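Local structure of mandelate racemase/muconate lactonizing enzyme (Jannaschia sp., 4J3Z) at residues L7-V12 / L25-T30; G21-L26 / V46-M51. The protein is probably an isomerase of the mandelate racemase/muconate lactonizing branch of the enolase superfamily, with a substrate not yet assigned. One frame throughout, in Å; residues are numbered along the deposited sequence.

Contact 1 of 2, residues L7-V12 / L25-T30; sequences LDIFAV and LLVRVT
The ring of Phe-10 meets Arg-28 at its edge: the guanidinium nitrogen NH1 of Arg-28 lies 3.5 Å from CZ of Phe-10, near the ring plane and not over a face, and the two planes are 89° apart. This excludes a cation-pi stack. The backbone oxygen of Leu-26 sits near the same plane at another part of the rim. Arg-28 turns CG away from its own N (chi1 -177°) and bends at chi3, which brings NH1 to the rim of the ring, while NH2 forms a salt bridge with Asp-371. Asp-8 lies on the same face, but its OD2 stays 4.7 Å from NH1 of Arg-28, too far for a bond.

The backbones define an antiparallel pair. Asp-8 with Arg-28 and Phe-10 with Leu-26 are the hydrogen-bonded pairs; Phe-10 N to Leu-26 O is short and straight (2.7 Å, 177°). On the other face CD1 of Leu-7 reaches between two valines, 3.6 Å from CB of Val-27 and 3.8 Å from CG2 of Val-29.

These strands form a beta hairpin in the N-terminal capping domain characteristic of the superfamily. Strand 36-41 continues the sheet beyond 24-31; helix 48-62 covers Leu-7 and Ile-9 through Ile-55, whereas Leu-369 of strand 368-369 packs against Phe-10, Leu-26 and Arg-28.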
ATOM      1  N   LEU D   7      27.006 -10.985 -42.215  1.00 31.05           N
ATOM      2  CA  LEU D   7      27.233  -9.891 -41.307  1.00 31.49           C
ATOM      3  C   LEU D   7      28.685  -9.421 -41.348  1.00 32.17           C
ATOM      4  O   LEU D   7      29.616 -10.215 -41.273  1.00 31.74           O
ATOM      5  CB  LEU D   7      26.855 -10.313 -39.887  1.00 32.08           C
ATOM      6  CG  LEU D   7      27.176  -9.359 -38.734  1.00 31.51           C
ATOM      7  CD1 LEU D   7      26.437  -8.041 -38.882  1.00 30.48           C
ATOM      8  CD2 LEU D   7      26.842 -10.027 -37.409  1.00 31.48           C
ATOM      9  N   ASP D   8      28.867  -8.115 -41.483  1.00 33.50           N
ATOM     10  CA  ASP D   8      30.179  -7.515 -41.303  1.00 33.17           C
ATOM     11  C   ASP D   8      30.076  -6.568 -40.131  1.00 29.28           C
ATOM     12  O   ASP D   8      29.112  -5.812 -40.026  1.00 28.74           O
ATOM     13  CB  ASP D   8      30.627  -6.788 -42.569  1.00 35.68           C
ATOM     14  CG  ASP D   8      30.601  -7.681 -43.795  1.00 39.08           C
ATOM     15  OD1 ASP D   8      30.829  -8.911 -43.665  1.00 38.78           O
ATOM     16  OD2 ASP D   8      30.352  -7.149 -44.897  1.00 41.90           O
ATOM     17  N   ILE D   9      31.047  -6.656 -39.230  1.00 28.65           N
ATOM     18  CA  ILE D   9      31.088  -5.817 -38.033  1.00 28.81           C
ATOM     19  C   ILE D   9      32.267  -4.863 -38.181  1.00 29.97           C
ATOM     20  O   ILE D   9      33.357  -5.285 -38.587  1.00 30.20           O
ATOM     21  CB  ILE D   9      31.240  -6.655 -36.735  1.00 27.34           C
ATOM     22  CG1 ILE D   9      30.125  -7.709 -36.624  1.00 25.97           C
ATOM     23  CG2 ILE D   9      31.263  -5.762 -35.498  1.00 26.76           C
ATOM     24  CD1 ILE D   9      30.209  -8.576 -35.383  1.00 25.25           C
ATOM     25  N   PHE D  10      32.028  -3.588 -37.859  1.00 29.82           N
ATOM     26  CA  PHE D  10      33.054  -2.538 -37.878  1.00 30.79           C
ATOM     27  C   PHE D  10      33.293  -1.974 -36.475  1.00 31.78           C
ATOM     28  O   PHE D  10      32.362  -1.500 -35.810  1.00 31.77           O
ATOM     29  CB  PHE D  10      32.645  -1.383 -38.811  1.00 29.66           C
ATOM     30  CG  PHE D  10      32.565  -1.761 -40.266  1.00 29.92           C
ATOM     31  CD1 PHE D  10      33.698  -1.734 -41.073  1.00 29.16           C
ATOM     32  CD2 PHE D  10      31.351  -2.127 -40.838  1.00 30.70           C
ATOM     33  CE1 PHE D  10      33.629  -2.068 -42.415  1.00 28.53           C
ATOM     34  CE2 PHE D  10      31.277  -2.473 -42.183  1.00 30.60           C
ATOM     35  CZ  PHE D  10      32.418  -2.440 -42.971  1.00 29.75           C
ATOM     36  N   ALA D  11      34.543  -2.031 -36.025  1.00 30.97           N
ATOM     37  CA  ALA D  11      34.934  -1.381 -34.783  1.00 29.19           C
ATOM     38  C   ALA D  11      35.569  -0.047 -35.150  1.00 28.96           C
ATOM     39  O   ALA D  11      36.614  -0.009 -35.802  1.00 29.15           O
ATOM     40  CB  ALA D  11      35.903  -2.254 -34.017  1.00 29.49           C
ATOM     41  N   VAL D  12      34.927   1.046 -34.750  1.00 28.09           N
ATOM     42  CA  VAL D  12      35.338   2.369 -35.199  1.00 28.50           C
ATOM     43  C   VAL D  12      35.848   3.249 -34.049  1.00 29.25           C
ATOM     44  O   VAL D  12      35.181   3.396 -33.038  1.00 30.99           O
ATOM     45  CB  VAL D  12      34.203   3.077 -35.984  1.00 27.23           C
ATOM     46  CG1 VAL D  12      34.668   4.432 -36.480  1.00 27.44           C
ATOM     47  CG2 VAL D  12      33.757   2.231 -37.176  1.00 26.38           C
ATOM     48  N   LEU D  25      30.484   0.410 -32.250  1.00 28.22           N
ATOM     49  CA  LEU D  25      30.331  -0.933 -32.791  1.00 27.70           C
ATOM     50  C   LEU D  25      29.209  -0.984 -33.814  1.00 27.75           C
ATOM     51  O   LEU D  25      28.021  -1.046 -33.460  1.00 26.89           O
ATOM     52  CB  LEU D  25      30.054  -1.936 -31.664  1.00 27.76           C
ATOM     53  CG  LEU D  25      31.230  -2.560 -30.924  1.00 27.46           C
ATOM     54  CD1 LEU D  25      30.875  -2.776 -29.454  1.00 29.25           C
ATOM     55  CD2 LEU D  25      31.626  -3.865 -31.591  1.00 25.40           C
ATOM     56  N   LEU D  26      29.588  -0.982 -35.087  1.00 28.65           N
ATOM     57  CA  LEU D  26      28.605  -0.951 -36.172  1.00 28.19           C
ATOM     58  C   LEU D  26      28.490  -2.298 -36.871  1.00 27.98           C
ATOM     59  O   LEU D  26      29.495  -2.973 -37.086  1.00 27.95           O
ATOM     60  CB  LEU D  26      28.962   0.129 -37.192  1.00 27.49           C
ATOM     61  CG  LEU D  26      29.342   1.536 -36.731  1.00 27.78           C
ATOM     62  CD1 LEU D  26      29.404   2.455 -37.942  1.00 27.82           C
ATOM     63  CD2 LEU D  26      28.374   2.088 -35.688  1.00 27.05           C
ATOM     64  N   VAL D  27      27.255  -2.673 -37.210  1.00 27.56           N
ATOM     65  CA  VAL D  27      26.966  -3.893 -37.965  1.00 26.93           C
ATOM     66  C   VAL D  27      26.319  -3.561 -39.322  1.00 25.98           C
ATOM     67  O   VAL D  27      25.496  -2.648 -39.423  1.00 25.72           O
ATOM     68  CB  VAL D  27      26.075  -4.885 -37.166  1.00 27.11           C
ATOM     69  CG1 VAL D  27      26.636  -5.134 -35.768  1.00 25.87           C
ATOM     70  CG2 VAL D  27      24.623  -4.418 -37.089  1.00 26.73           C
ATOM     71  N   ARG D  28      26.712  -4.289 -40.360  1.00 25.35           N
ATOM     72  CA  ARG D  28      26.074  -4.165 -41.671  1.00 25.66           C
ATOM     73  C   ARG D  28      25.638  -5.540 -42.171  1.00 26.41           C
ATOM     74  O   ARG D  28      26.472  -6.351 -42.571  1.00 26.48           O
ATOM     75  CB  ARG D  28      27.021  -3.506 -42.677  1.00 25.62           C
ATOM     76  CG  ARG D  28      26.413  -3.270 -44.050  1.00 24.88           C
ATOM     77  CD  ARG D  28      27.503  -3.331 -45.103  1.00 25.30           C
ATOM     78  NE  ARG D  28      27.912  -2.002 -45.527  1.00 26.09           N
ATOM     79  CZ  ARG D  28      29.158  -1.635 -45.807  1.00 26.10           C
ATOM     80  NH1 ARG D  28      30.164  -2.500 -45.689  1.00 25.77           N
ATOM     81  NH2 ARG D  28      29.395  -0.383 -46.195  1.00 25.52           N
ATOM     82  N   VAL D  29      24.329  -5.796 -42.115  1.00 27.57           N
ATOM     83  CA  VAL D  29      23.741  -7.068 -42.546  1.00 27.92           C
ATOM     84  C   VAL D  29      23.328  -7.005 -44.020  1.00 29.22           C
ATOM     85  O   VAL D  29      22.652  -6.060 -44.426  1.00 29.33           O
ATOM     86  CB  VAL D  29      22.503  -7.434 -41.689  1.00 27.40           C
ATOM     87  CG1 VAL D  29      21.838  -8.712 -42.197  1.00 27.37           C
ATOM     88  CG2 VAL D  29      22.882  -7.586 -40.224  1.00 27.21           C
ATOM     89  N   THR D  30      23.723  -8.020 -44.799  1.00 30.15           N
ATOM     90  CA  THR D  30      23.289  -8.188 -46.197  1.00 31.47           C
ATOM     91  C   THR D  30      22.285  -9.341 -46.333  1.00 32.06           C
ATOM     92  O   THR D  30      22.426 -10.387 -45.687  1.00 32.29           O
ATOM     93  CB  THR D  30      24.489  -8.463 -47.144  1.00 31.55           C
ATOM     94  OG1 THR D  30      25.406  -7.371 -47.095  1.00 30.77           O
ATOM     95  CG2 THR D  30      24.038  -8.639 -48.602  1.00 31.06           C
TER

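Contact 2 of 2, residues G21-L26 / V46-M51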
ATOM      1  N   GLY D  21      32.581   8.322 -27.621  1.00 36.24           N
ATOM      2  CA  GLY D  21      33.180   7.202 -26.906  1.00 36.51           C
ATOM      3  C   GLY D  21      34.537   6.807 -27.452  1.00 39.52           C
ATOM      4  O   GLY D  21      34.987   7.355 -28.463  1.00 40.95           O
ATOM      5  N   ARG D  22      35.192   5.868 -26.768  1.00 40.48           N
ATOM      6  CA  ARG D  22      36.438   5.259 -27.241  1.00 40.78           C
ATOM      7  C   ARG D  22      36.273   4.545 -28.585  1.00 39.76           C
ATOM      8  O   ARG D  22      37.140   4.655 -29.463  1.00 40.33           O
ATOM      9  CB  ARG D  22      36.979   4.263 -26.214  1.00 44.89           C
ATOM     10  CG  ARG D  22      37.976   4.832 -25.213  1.00 48.53           C
ATOM     11  CD  ARG D  22      38.948   3.742 -24.784  1.00 51.39           C
ATOM     12  NE  ARG D  22      39.835   4.154 -23.698  1.00 53.50           N
ATOM     13  CZ  ARG D  22      39.607   3.933 -22.405  1.00 56.25           C
ATOM     14  NH1 ARG D  22      38.514   3.299 -22.012  1.00 55.22           N
ATOM     15  NH2 ARG D  22      40.486   4.345 -21.498  1.00 59.92           N
ATOM     16  N   TYR D  23      35.174   3.803 -28.734  1.00 37.52           N
ATOM     17  CA  TYR D  23      34.871   3.081 -29.972  1.00 34.86           C
ATOM     18  C   TYR D  23      33.373   2.930 -30.198  1.00 34.45           C
ATOM     19  O   TYR D  23      32.599   2.865 -29.234  1.00 34.42           O
ATOM     20  CB  TYR D  23      35.529   1.700 -29.978  1.00 34.83           C
ATOM     21  CG  TYR D  23      35.143   0.809 -28.815  1.00 34.66           C
ATOM     22  CD1 TYR D  23      33.912   0.148 -28.791  1.00 34.33           C
ATOM     23  CD2 TYR D  23      36.014   0.618 -27.746  1.00 34.32           C
ATOM     24  CE1 TYR D  23      33.557  -0.668 -27.735  1.00 34.82           C
ATOM     25  CE2 TYR D  23      35.671  -0.205 -26.689  1.00 35.92           C
ATOM     26  CZ  TYR D  23      34.440  -0.841 -26.687  1.00 35.80           C
ATOM     27  OH  TYR D  23      34.090  -1.656 -25.637  1.00 35.38           O
ATOM     28  N   TRP D  24      32.969   2.883 -31.468  1.00 31.85           N
ATOM     29  CA  TRP D  24      31.597   2.523 -31.825  1.00 29.70           C
ATOM     30  C   TRP D  24      31.578   1.145 -32.461  1.00 29.15           C
ATOM     31  O   TRP D  24      32.536   0.762 -33.129  1.00 28.71           O
ATOM     32  CB  TRP D  24      30.987   3.534 -32.791  1.00 28.63           C
ATOM     33  CG  TRP D  24      30.974   4.952 -32.299  1.00 27.66           C
ATOM     34  CD1 TRP D  24      30.833   5.379 -31.006  1.00 28.35           C
ATOM     35  CD2 TRP D  24      31.085   6.130 -33.101  1.00 27.10           C
ATOM     36  NE1 TRP D  24      30.853   6.754 -30.957  1.00 28.72           N
ATOM     37  CE2 TRP D  24      31.000   7.239 -32.230  1.00 27.69           C
ATOM     38  CE3 TRP D  24      31.258   6.360 -34.471  1.00 27.72           C
ATOM     39  CZ2 TRP D  24      31.084   8.555 -32.684  1.00 27.37           C
ATOM     40  CZ3 TRP D  24      31.330   7.677 -34.924  1.00 27.47           C
ATOM     41  CH2 TRP D  24      31.255   8.754 -34.026  1.00 26.96           C
ATOM     42  N   LEU D  25      30.484   0.410 -32.250  1.00 28.22           N
ATOM     43  CA  LEU D  25      30.331  -0.933 -32.791  1.00 27.70           C
ATOM     44  C   LEU D  25      29.209  -0.984 -33.814  1.00 27.75           C
ATOM     45  O   LEU D  25      28.021  -1.046 -33.460  1.00 26.89           O
ATOM     46  CB  LEU D  25      30.054  -1.936 -31.664  1.00 27.76           C
ATOM     47  CG  LEU D  25      31.230  -2.560 -30.924  1.00 27.46           C
ATOM     48  CD1 LEU D  25      30.875  -2.776 -29.454  1.00 29.25           C
ATOM     49  CD2 LEU D  25      31.626  -3.865 -31.591  1.00 25.40           C
ATOM     50  N   LEU D  26      29.588  -0.982 -35.087  1.00 28.65           N
ATOM     51  CA  LEU D  26      28.605  -0.951 -36.172  1.00 28.19           C
ATOM     52  C   LEU D  26      28.490  -2.298 -36.871  1.00 27.98           C
ATOM     53  O   LEU D  26      29.495  -2.973 -37.086  1.00 27.95           O
ATOM     54  CB  LEU D  26      28.962   0.129 -37.192  1.00 27.49           C
ATOM     55  CG  LEU D  26      29.342   1.536 -36.731  1.00 27.78           C
ATOM     56  CD1 LEU D  26      29.404   2.455 -37.942  1.00 27.82           C
ATOM     57  CD2 LEU D  26      28.374   2.088 -35.688  1.00 27.05           C
ATOM     58  N   VAL D  46      32.005  -6.282 -21.845  1.00 26.57           N
ATOM     59  CA  VAL D  46      33.276  -6.807 -22.358  1.00 26.91           C
ATOM     60  C   VAL D  46      33.722  -6.003 -23.583  1.00 27.00           C
ATOM     61  O   VAL D  46      32.908  -5.306 -24.204  1.00 26.26           O
ATOM     62  CB  VAL D  46      33.221  -8.324 -22.705  1.00 26.78           C
ATOM     63  CG1 VAL D  46      33.036  -9.156 -21.446  1.00 26.90           C
ATOM     64  CG2 VAL D  46      32.143  -8.629 -23.738  1.00 25.64           C
ATOM     65  N   GLY D  47      35.011  -6.112 -23.916  1.00 26.82           N
ATOM     66  CA  GLY D  47      35.612  -5.365 -25.014  1.00 27.80           C
ATOM     67  C   GLY D  47      35.084  -5.735 -26.384  1.00 29.96           C
ATOM     68  O   GLY D  47      34.458  -6.783 -26.542  1.00 32.00           O
ATOM     69  N   PRO D  48      35.345  -4.878 -27.389  1.00 30.96           N
ATOM     70  CA  PRO D  48      34.844  -5.060 -28.749  1.00 31.32           C
ATOM     71  C   PRO D  48      35.378  -6.313 -29.453  1.00 31.68           C
ATOM     72  O   PRO D  48      34.767  -6.769 -30.414  1.00 30.15           O
ATOM     73  CB  PRO D  48      35.293  -3.786 -29.475  1.00 32.78           C
ATOM     74  CG  PRO D  48      36.402  -3.224 -28.662  1.00 32.98           C
ATOM     75  CD  PRO D  48      36.163  -3.655 -27.248  1.00 32.57           C
ATOM     76  N   GLU D  49      36.488  -6.871 -28.970  1.00 31.80           N
ATOM     77  CA  GLU D  49      37.014  -8.125 -29.515  1.00 31.17           C
ATOM     78  C   GLU D  49      36.082  -9.264 -29.122  1.00 31.88           C
ATOM     79  O   GLU D  49      35.701 -10.088 -29.965  1.00 32.41           O
ATOM     80  CB  GLU D  49      38.437  -8.400 -28.998  1.00 30.61           C
ATOM     81  CG  GLU D  49      39.146  -9.551 -29.696  1.00 30.55           C
ATOM     82  CD  GLU D  49      40.099 -10.332 -28.800  1.00 29.95           C
ATOM     83  OE1 GLU D  49      40.049 -10.169 -27.566  1.00 30.23           O
ATOM     84  OE2 GLU D  49      40.904 -11.129 -29.333  1.00 29.91           O
ATOM     85  N   ALA D  50      35.717  -9.297 -27.841  1.00 31.15           N
ATOM     86  CA  ALA D  50      34.824 -10.316 -27.316  1.00 30.91           C
ATOM     87  C   ALA D  50      33.396 -10.051 -27.783  1.00 31.15           C
ATOM     88  O   ALA D  50      32.632 -10.994 -28.004  1.00 31.14           O
ATOM     89  CB  ALA D  50      34.901 -10.373 -25.795  1.00 29.97           C
ATOM     90  N   MET D  51      33.039  -8.775 -27.941  1.00 30.11           N
ATOM     91  CA  MET D  51      31.722  -8.442 -28.482  1.00 30.48           C
ATOM     92  C   MET D  51      31.533  -8.979 -29.896  1.00 30.99           C
ATOM     93  O   MET D  51      30.436  -9.459 -30.216  1.00 30.54           O
ATOM     94  CB  MET D  51      31.406  -6.938 -28.419  1.00 29.48           C
ATOM     95  CG  MET D  51      30.843  -6.437 -27.091  1.00 28.05           C
ATOM     96  SD  MET D  51      29.415  -7.313 -26.403  1.00 29.00           S
ATOM     97  CE  MET D  51      28.185  -7.158 -27.702  1.00 27.34           C
TER
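Pro-48 lays its ring over one face of Tyr-23, and this is the tight part of the contact. Its CG stands 3.7 Å from the centroid of the Tyr-23 ring and 14° off the normal, which meets the geometry of a CH-pi interaction. CD of Pro-48 slides toward the phenol end, 3.3 Å from CZ of Tyr-23. The phenol projects toward the helix start because CG of Tyr-23 stands between the backbone N and the carbonyl carbon (chi1 57°).

The remainder is looser and wholly apolar: CD2 of Leu-25 comes to 4.2 Å from CB of Pro-48, and its CD1 to 4.3 Å from CB of Met-51. No hydrogen bond crosses the contact, and the solvent-exposed Arg-22 and Glu-49 lie away from it. Gly-47 is the N-cap, its O accepting from Met-51 N at 2.8 Å in the first helical turn.

The contact thus sets the start of helix 48-62 against the loop entering strand 24-31 and the strand's first residues. Tyr-379 meets Tyr-23 edge-to-face and also touches Pro-48, Val-41 of strand 36-41 touches Leu-25 and Met-51, and Asp-57 of a second subunit accepts a hydrogen bond from Gly-47 N.

Both contacts use strand 24-31; their segments overlap at Leu-25 and Leu-26, of which Leu-25 touches in both, and their centres are 11 Å apart. Contact 1 pairs strand with strand and buries 518 Å², held by four backbone hydrogen bonds with side-chain contacts on both faces; contact 2 joins the strand and its entering loop to a helix start, buries 206 Å² and relies on CH-pi and apolar contacts. All touching residues of contact 2 are buried, whereas contact 1 runs from buried Leu-7 and Val-27 to exposed Asp-8. Val-12 O and Trp-24 N, 2.8 Å apart and probably hydrogen-bonded, join the two. Helix 48-62 serves both, meeting Leu-25 by its first turn and Leu-7 and Ile-9 farther along.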